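Long-range contacts in MmeI (Methylophilus methylotrophus, PDB 5HR4), which probably methylates adenine in DNA at N6 with S-adenosyl-L-methionine as methyl donor, and belongs to the Type IIL restriction-modification enzymes: residues K346-H351 with R386-G391; E376-E381 with H400-N405. All coordinates share one frame; numbering follows the deposited sequence.

Overall arrangement
Both contacts lie in the DNA-methyltransferase domain and share helix 368-388. Contact 1 uses the end of this helix, where it packs on helix 344-355. Contact 2 uses an earlier part of it, facing the chain that leads to strand 409-413. Contact 1 is partly buried, and its leucines meet without a hydrogen bond between the segments. Contact 2 is buried and mixes apolar packing with a carboxylate that grips backbone amides. The two centres are about 12 Å apart. His351 of contact 1 joins them through its probable NE2 hydrogen bond to Glu381 OE2 of contact 2. Phe350 also touches Leu380. Neither contact lies at an annotated site.

Contact 1 of 2, residues K346-H351 with R386-G391; sequences KLLAFH and RGLHRG
Helix 344-355 passes the end of helix 368-388, and the backbones are closest at Leu347 and Leu388, whose CA atoms are 7.0 Å apart. Leu388 is the last helical residue here. The chain leaves helical geometry at His389. Leu388 has the largest share of the contact. Its CG is anti to the carbonyl carbon (chi1 -76°). CD2 lies mainly against Leu347, 3.7 Å from Leu347 CD2 and equally near Leu347 CB, and also meets Leu348 CG. CD1 faces the His351 ring and Leu348, and lies 3.9 Å from Leu348 CD2. The leucine side chains cross obliquely in both pairs.

Leu347 points toward helix 368-388. Its CG is anti to the backbone N (chi1 -159°), which sends CD2 across to the backbone of the partner. Leu347 CD2 is 3.8 Å from Gly387 CA and 3.6 Å from Leu388 N. Gly387 has no side chain, so the leucine methyl can rest directly on the helix backbone. A beta carbon at that position would come too close to Leu347 CD2. Leu347 also packs on Phe337 of helix 318-340. Leu348 is more exposed and bounds the contact with its branch end.

His351 lies one turn after Leu347 and also meets CD1 of Leu388. This methyl comes obliquely to the ring, 4.3 Å from His351 ND1. The polar end of the ring is held elsewhere, where NE2 probably hydrogen-bonds Glu381 OE2. No hydrogen bond crosses between the segments, so apolar packing carries the contact. It is a helix-helix contact in a Rossmann-like methyltransferase domain, joining the helix before strand 359-361 to the end of the beta-alpha-beta crossover helix that follows that strand.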
ATOM      1  N   LYS A 346      12.059 -38.328  13.135  1.00 44.47           N
ATOM      2  CA  LYS A 346      11.132 -37.348  12.580  1.00 42.43           C
ATOM      3  C   LYS A 346      11.769 -35.963  12.493  1.00 42.52           C
ATOM      4  O   LYS A 346      11.416 -35.161  11.615  1.00 35.24           O
ATOM      5  CB  LYS A 346       9.851 -37.328  13.425  1.00 41.34           C
ATOM      6  CG  LYS A 346       8.952 -38.589  13.273  1.00 40.39           C
ATOM      7  CD  LYS A 346       7.860 -38.666  14.350  1.00 47.14           C
ATOM      8  CE  LYS A 346       6.512 -39.089  13.781  1.00 52.76           C
ATOM      9  NZ  LYS A 346       5.386 -38.437  14.539  1.00 55.74           N
ATOM     10  N   LEU A 347      12.721 -35.677  13.382  1.00 43.15           N
ATOM     11  CA  LEU A 347      13.456 -34.422  13.314  1.00 37.46           C
ATOM     12  C   LEU A 347      14.342 -34.380  12.076  1.00 40.24           C
ATOM     13  O   LEU A 347      14.494 -33.326  11.447  1.00 38.93           O
ATOM     14  CB  LEU A 347      14.287 -34.252  14.586  1.00 35.50           C
ATOM     15  CG  LEU A 347      14.727 -32.832  14.937  1.00 38.89           C
ATOM     16  CD1 LEU A 347      13.528 -31.867  14.903  1.00 33.26           C
ATOM     17  CD2 LEU A 347      15.423 -32.797  16.292  1.00 35.63           C
ATOM     18  N   LEU A 348      14.938 -35.517  11.712  1.00 43.11           N
ATOM     19  CA  LEU A 348      15.744 -35.577  10.496  1.00 40.38           C
ATOM     20  C   LEU A 348      14.891 -35.299   9.265  1.00 40.67           C
ATOM     21  O   LEU A 348      15.267 -34.497   8.400  1.00 38.55           O
ATOM     22  CB  LEU A 348      16.422 -36.944  10.396  1.00 44.31           C
ATOM     23  CG  LEU A 348      17.636 -37.101  11.315  1.00 48.01           C
ATOM     24  CD1 LEU A 348      17.905 -38.565  11.672  1.00 44.72           C
ATOM     25  CD2 LEU A 348      18.848 -36.472  10.653  1.00 38.94           C
ATOM     26  N   ALA A 349      13.728 -35.950   9.173  1.00 39.43           N
ATOM     27  CA  ALA A 349      12.829 -35.676   8.060  1.00 35.01           C
ATOM     28  C   ALA A 349      12.395 -34.213   8.069  1.00 39.48           C
ATOM     29  O   ALA A 349      12.267 -33.589   7.004  1.00 40.40           O
ATOM     30  CB  ALA A 349      11.621 -36.614   8.114  1.00 22.85           C
ATOM     31  N   PHE A 350      12.211 -33.640   9.267  1.00 35.56           N
ATOM     32  CA  PHE A 350      11.840 -32.231   9.386  1.00 35.41           C
ATOM     33  C   PHE A 350      12.937 -31.317   8.856  1.00 36.39           C
ATOM     34  O   PHE A 350      12.644 -30.292   8.225  1.00 33.49           O
ATOM     35  CB  PHE A 350      11.526 -31.897  10.840  1.00 34.42           C
ATOM     36  CG  PHE A 350      11.051 -30.488  11.061  1.00 28.82           C
ATOM     37  CD1 PHE A 350       9.783 -30.098  10.665  1.00 26.83           C
ATOM     38  CD2 PHE A 350      11.864 -29.559  11.700  1.00 29.87           C
ATOM     39  CE1 PHE A 350       9.336 -28.808  10.886  1.00 27.26           C
ATOM     40  CE2 PHE A 350      11.425 -28.254  11.925  1.00 25.02           C
ATOM     41  CZ  PHE A 350      10.162 -27.880  11.518  1.00 26.71           C
ATOM     42  N   HIS A 351      14.205 -31.670   9.086  1.00 34.22           N
ATOM     43  CA  HIS A 351      15.273 -30.845   8.532  1.00 34.59           C
ATOM     44  C   HIS A 351      15.242 -30.860   7.011  1.00 39.82           C
ATOM     45  O   HIS A 351      15.277 -29.800   6.369  1.00 37.22           O
ATOM     46  CB  HIS A 351      16.640 -31.301   9.017  1.00 33.29           C
ATOM     47  CG  HIS A 351      17.653 -30.202   9.024  1.00 34.77           C
ATOM     48  ND1 HIS A 351      18.950 -30.374   9.459  1.00 35.84           N
ATOM     49  CD2 HIS A 351      17.542 -28.898   8.674  1.00 34.43           C
ATOM     50  CE1 HIS A 351      19.595 -29.224   9.377  1.00 37.86           C
ATOM     51  NE2 HIS A 351      18.762 -28.312   8.905  1.00 38.10           N
ATOM     52  N   ARG A 386      20.165 -28.191  17.647  1.00 38.16           N
ATOM     53  CA  ARG A 386      20.227 -28.432  19.092  1.00 40.22           C
ATOM     54  C   ARG A 386      19.564 -29.756  19.423  1.00 35.97           C
ATOM     55  O   ARG A 386      20.132 -30.587  20.142  1.00 34.29           O
ATOM     56  CB  ARG A 386      19.569 -27.280  19.864  1.00 44.38           C
ATOM     57  CG  ARG A 386      19.647 -27.364  21.408  1.00 40.09           C
ATOM     58  CD  ARG A 386      20.311 -26.104  22.012  1.00 43.56           C
ATOM     59  NE  ARG A 386      19.715 -24.852  21.524  1.00 49.03           N
ATOM     60  CZ  ARG A 386      20.315 -23.660  21.546  1.00 47.06           C
ATOM     61  NH1 ARG A 386      21.545 -23.537  22.022  1.00 48.80           N
ATOM     62  NH2 ARG A 386      19.686 -22.583  21.086  1.00 45.13           N
ATOM     63  N   GLY A 387      18.400 -29.999  18.827  1.00 35.58           N
ATOM     64  CA  GLY A 387      17.707 -31.264  18.945  1.00 34.12           C
ATOM     65  C   GLY A 387      18.547 -32.437  18.500  1.00 39.38           C
ATOM     66  O   GLY A 387      18.868 -33.317  19.305  1.00 45.60           O
ATOM     67  N   LEU A 388      18.927 -32.446  17.220  1.00 42.81           N
ATOM     68  CA  LEU A 388      19.605 -33.588  16.619  1.00 41.98           C
ATOM     69  C   LEU A 388      20.893 -33.994  17.339  1.00 45.76           C
ATOM     70  O   LEU A 388      21.298 -35.155  17.218  1.00 46.92           O
ATOM     71  CB  LEU A 388      19.905 -33.273  15.149  1.00 44.10           C
ATOM     72  CG  LEU A 388      18.700 -33.367  14.206  1.00 44.23           C
ATOM     73  CD1 LEU A 388      19.127 -33.176  12.754  1.00 39.46           C
ATOM     74  CD2 LEU A 388      17.955 -34.689  14.394  1.00 42.98           C
ATOM     75  N   HIS A 389      21.538 -33.080  18.083  1.00 46.97           N
ATOM     76  CA  HIS A 389      22.895 -33.287  18.596  1.00 47.98           C
ATOM     77  C   HIS A 389      23.022 -34.581  19.395  1.00 59.92           C
ATOM     78  O   HIS A 389      22.534 -34.678  20.532  1.00 63.11           O
ATOM     79  CB  HIS A 389      23.350 -32.095  19.452  1.00 46.98           C
ATOM     80  CG  HIS A 389      24.757 -32.216  19.959  1.00 55.64           C
ATOM     81  ND1 HIS A 389      25.815 -32.576  19.149  1.00 54.83           N
ATOM     82  CD2 HIS A 389      25.278 -32.037  21.197  1.00 59.13           C
ATOM     83  CE1 HIS A 389      26.926 -32.611  19.865  1.00 53.56           C
ATOM     84  NE2 HIS A 389      26.628 -32.285  21.110  1.00 57.43           N
ATOM     85  N   ARG A 390      23.673 -35.580  18.786  1.00 63.63           N
ATOM     86  CA  ARG A 390      23.877 -36.901  19.366  1.00 57.96           C
ATOM     87  C   ARG A 390      25.285 -37.083  19.920  1.00 62.23           C
ATOM     88  O   ARG A 390      25.664 -38.203  20.275  1.00 59.98           O
ATOM     89  CB  ARG A 390      23.572 -37.979  18.323  1.00 52.75           C
ATOM     90  N   GLY A 391      26.068 -36.012  20.000  1.00 64.13           N
ATOM     91  CA  GLY A 391      27.391 -36.037  20.581  1.00 57.63           C
ATOM     92  C   GLY A 391      27.467 -35.467  21.977  1.00 58.49           C
ATOM     93  O   GLY A 391      28.577 -35.204  22.458  1.00 55.87           O
TER

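Contact 2 of 2, residues E376-E381 with H400-N405; sequences ELRLLE and HLIQIN
Residues 376-381 belong to the helix of a beta-alpha-beta crossover, from strand 359-361 to strand 409-413, and residues 400-405 lie in the connection to the second strand. Glu381 makes the hydrogen bonds between the two. Its CG is anti to the backbone N (chi1 -163°), and the extended chain carries OE2 to two successive amides. Gln403 N donates at 2.9 Å to the syn lone pair of Glu381 OE2, with an N-H...O angle of 154°. Ile404 N donates at 3.1 Å to the same Glu381 OE2 from above the carboxylate plane, and this bond is straighter (163°). His351 NE2 is probably a third donor to this oxygen. Glu381 OE1 has a long, purely electrostatic pairing with Arg378 NE at 3.7 Å. An alanine here would remove the carboxylate and would probably leave the amides of Gln403 and Ile404, and His351 NE2, without this acceptor, weakening the hold on the chain at 403-404.

Arg378 NH2 bonds Asn434 OD1 and its NH1 bonds Tyr374 OH. Ile402 CD1 lies over one face of the guanidinium, offset toward the rim. Ile404 O is satisfied by Arg447 NH2. The methyl CD1 of Ile404 packs against the aliphatic part of the glutamate, 3.4 Å from Glu381 CB.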
ATOM      1  N   GLU A 376      14.433 -16.186  10.107  1.00 31.96           N
ATOM      2  CA  GLU A 376      13.587 -17.059  10.909  1.00 30.60           C
ATOM      3  C   GLU A 376      13.908 -18.527  10.656  1.00 33.77           C
ATOM      4  O   GLU A 376      13.956 -19.343  11.591  1.00 34.21           O
ATOM      5  CB  GLU A 376      12.123 -16.753  10.608  1.00 28.56           C
ATOM      6  CG  GLU A 376      11.763 -15.345  11.029  1.00 30.98           C
ATOM      7  CD  GLU A 376      12.093 -15.119  12.489  1.00 36.04           C
ATOM      8  OE1 GLU A 376      11.603 -15.910  13.324  1.00 43.53           O
ATOM      9  OE2 GLU A 376      12.863 -14.189  12.806  1.00 33.75           O
ATOM     10  N   LEU A 377      14.141 -18.887   9.402  1.00 30.75           N
ATOM     11  CA  LEU A 377      14.497 -20.265   9.118  1.00 27.45           C
ATOM     12  C   LEU A 377      15.823 -20.617   9.754  1.00 28.74           C
ATOM     13  O   LEU A 377      15.964 -21.682  10.367  1.00 28.58           O
ATOM     14  CB  LEU A 377      14.528 -20.498   7.616  1.00 29.53           C
ATOM     15  CG  LEU A 377      13.287 -21.254   7.173  1.00 28.41           C
ATOM     16  CD1 LEU A 377      12.048 -20.452   7.495  1.00 24.06           C
ATOM     17  CD2 LEU A 377      13.397 -21.513   5.700  1.00 34.40           C
ATOM     18  N   ARG A 378      16.801 -19.721   9.669  1.00 26.82           N
ATOM     19  CA  ARG A 378      18.063 -20.015  10.336  1.00 30.71           C
ATOM     20  C   ARG A 378      17.855 -20.178  11.843  1.00 33.56           C
ATOM     21  O   ARG A 378      18.334 -21.149  12.440  1.00 35.10           O
ATOM     22  CB  ARG A 378      19.104 -18.946  10.014  1.00 33.74           C
ATOM     23  CG  ARG A 378      19.723 -19.115   8.610  1.00 33.27           C
ATOM     24  CD  ARG A 378      20.528 -20.419   8.499  1.00 33.55           C
ATOM     25  NE  ARG A 378      21.678 -20.387   9.397  1.00 37.57           N
ATOM     26  CZ  ARG A 378      22.861 -19.866   9.086  1.00 37.35           C
ATOM     27  NH1 ARG A 378      23.077 -19.342   7.884  1.00 34.99           N
ATOM     28  NH2 ARG A 378      23.840 -19.870   9.975  1.00 37.07           N
ATOM     29  N   LEU A 379      17.091 -19.275  12.467  1.00 33.30           N
ATOM     30  CA  LEU A 379      16.852 -19.391  13.904  1.00 29.42           C
ATOM     31  C   LEU A 379      16.182 -20.715  14.240  1.00 33.63           C
ATOM     32  O   LEU A 379      16.610 -21.425  15.164  1.00 35.41           O
ATOM     33  CB  LEU A 379      16.014 -18.218  14.410  1.00 29.63           C
ATOM     34  CG  LEU A 379      16.741 -16.879  14.550  1.00 29.73           C
ATOM     35  CD1 LEU A 379      15.834 -15.833  15.145  1.00 22.35           C
ATOM     36  CD2 LEU A 379      17.966 -17.056  15.400  1.00 25.44           C
ATOM     37  N   LEU A 380      15.135 -21.075  13.491  1.00 30.27           N
ATOM     38  CA  LEU A 380      14.512 -22.382  13.684  1.00 29.70           C
ATOM     39  C   LEU A 380      15.541 -23.497  13.548  1.00 34.86           C
ATOM     40  O   LEU A 380      15.686 -24.337  14.445  1.00 37.54           O
ATOM     41  CB  LEU A 380      13.389 -22.566  12.679  1.00 27.50           C
ATOM     42  CG  LEU A 380      12.734 -23.929  12.687  1.00 30.88           C
ATOM     43  CD1 LEU A 380      12.228 -24.244  14.084  1.00 34.39           C
ATOM     44  CD2 LEU A 380      11.587 -23.860  11.719  1.00 32.47           C
ATOM     45  N   GLU A 381      16.304 -23.480  12.447  1.00 32.39           N
ATOM     46  CA  GLU A 381      17.338 -24.478  12.183  1.00 32.57           C
ATOM     47  C   GLU A 381      18.398 -24.576  13.276  1.00 30.43           C
ATOM     48  O   GLU A 381      19.101 -25.589  13.334  1.00 33.26           O
ATOM     49  CB  GLU A 381      18.037 -24.174  10.854  1.00 32.73           C
ATOM     50  CG  GLU A 381      18.802 -25.355  10.316  1.00 38.10           C
ATOM     51  CD  GLU A 381      19.963 -24.968   9.418  1.00 44.91           C
ATOM     52  OE1 GLU A 381      20.597 -23.912   9.677  1.00 45.76           O
ATOM     53  OE2 GLU A 381      20.246 -25.737   8.460  1.00 42.15           O
ATOM     54  N   HIS A 400      28.927 -29.776   8.570  1.00 49.48           N
ATOM     55  CA  HIS A 400      28.312 -30.973   8.013  1.00 50.50           C
ATOM     56  C   HIS A 400      26.877 -31.174   8.471  1.00 45.58           C
ATOM     57  O   HIS A 400      26.174 -32.008   7.895  1.00 49.87           O
ATOM     58  CB  HIS A 400      29.155 -32.208   8.349  1.00 58.05           C
ATOM     59  CG  HIS A 400      30.563 -32.122   7.840  1.00 65.67           C
ATOM     60  ND1 HIS A 400      30.902 -31.396   6.715  1.00 62.97           N
ATOM     61  CD2 HIS A 400      31.720 -32.641   8.315  1.00 69.85           C
ATOM     62  CE1 HIS A 400      32.206 -31.480   6.517  1.00 61.87           C
ATOM     63  NE2 HIS A 400      32.726 -32.227   7.474  1.00 68.64           N
ATOM     64  N   LEU A 401      26.417 -30.421   9.467  1.00 47.31           N
ATOM     65  CA  LEU A 401      25.027 -30.513   9.892  1.00 45.18           C
ATOM     66  C   LEU A 401      24.148 -29.486   9.185  1.00 39.47           C
ATOM     67  O   LEU A 401      23.079 -29.838   8.681  1.00 43.96           O
ATOM     68  CB  LEU A 401      24.934 -30.360  11.415  1.00 46.58           C
ATOM     69  N   ILE A 402      24.598 -28.227   9.109  1.00 41.40           N
ATOM     70  CA  ILE A 402      23.787 -27.151   8.533  1.00 38.30           C
ATOM     71  C   ILE A 402      23.364 -27.476   7.105  1.00 36.95           C
ATOM     72  O   ILE A 402      24.028 -28.237   6.388  1.00 40.17           O
ATOM     73  CB  ILE A 402      24.559 -25.820   8.569  1.00 39.64           C
ATOM     74  CG1 ILE A 402      23.596 -24.630   8.473  1.00 41.22           C
ATOM     75  CG2 ILE A 402      25.559 -25.765   7.434  1.00 33.70           C
ATOM     76  CD1 ILE A 402      24.202 -23.300   8.924  1.00 39.77           C
ATOM     77  N   GLN A 403      22.246 -26.883   6.683  1.00 35.32           N
ATOM     78  CA  GLN A 403      21.711 -27.119   5.344  1.00 36.95           C
ATOM     79  C   GLN A 403      21.136 -25.863   4.687  1.00 37.17           C
ATOM     80  O   GLN A 403      21.506 -25.523   3.551  1.00 33.98           O
ATOM     81  CB  GLN A 403      20.643 -28.207   5.393  1.00 36.32           C
ATOM     82  CG  GLN A 403      21.210 -29.606   5.387  1.00 34.83           C
ATOM     83  CD  GLN A 403      20.207 -30.605   4.864  1.00 41.13           C
ATOM     84  OE1 GLN A 403      19.902 -30.627   3.670  1.00 49.24           O
ATOM     85  NE2 GLN A 403      19.670 -31.428   5.755  1.00 39.97           N
ATOM     86  N   ILE A 404      20.246 -25.174   5.410  1.00 32.46           N
ATOM     87  CA  ILE A 404      19.510 -24.036   4.875  1.00 31.08           C
ATOM     88  C   ILE A 404      20.456 -22.978   4.302  1.00 35.09           C
ATOM     89  O   ILE A 404      21.553 -22.740   4.828  1.00 35.47           O
ATOM     90  CB  ILE A 404      18.601 -23.500   5.994  1.00 32.46           C
ATOM     91  CG1 ILE A 404      17.572 -24.581   6.314  1.00 33.10           C
ATOM     92  CG2 ILE A 404      17.870 -22.233   5.596  1.00 32.77           C
ATOM     93  CD1 ILE A 404      16.875 -24.384   7.615  1.00 36.87           C
ATOM     94  N   ASN A 405      20.053 -22.365   3.187  1.00 31.30           N
ATOM     95  CA  ASN A 405      20.958 -21.473   2.471  1.00 33.98           C
ATOM     96  C   ASN A 405      20.167 -20.596   1.506  1.00 31.38           C
ATOM     97  O   ASN A 405      19.007 -20.867   1.178  1.00 29.13           O
ATOM     98  CB  ASN A 405      22.045 -22.260   1.723  1.00 32.60           C
ATOM     99  CG  ASN A 405      23.400 -21.565   1.753  1.00 33.15           C
ATOM    100  OD1 ASN A 405      23.494 -20.331   1.862  1.00 33.67           O
ATOM    101  ND2 ASN A 405      24.456 -22.353   1.659  1.00 28.88           N
TER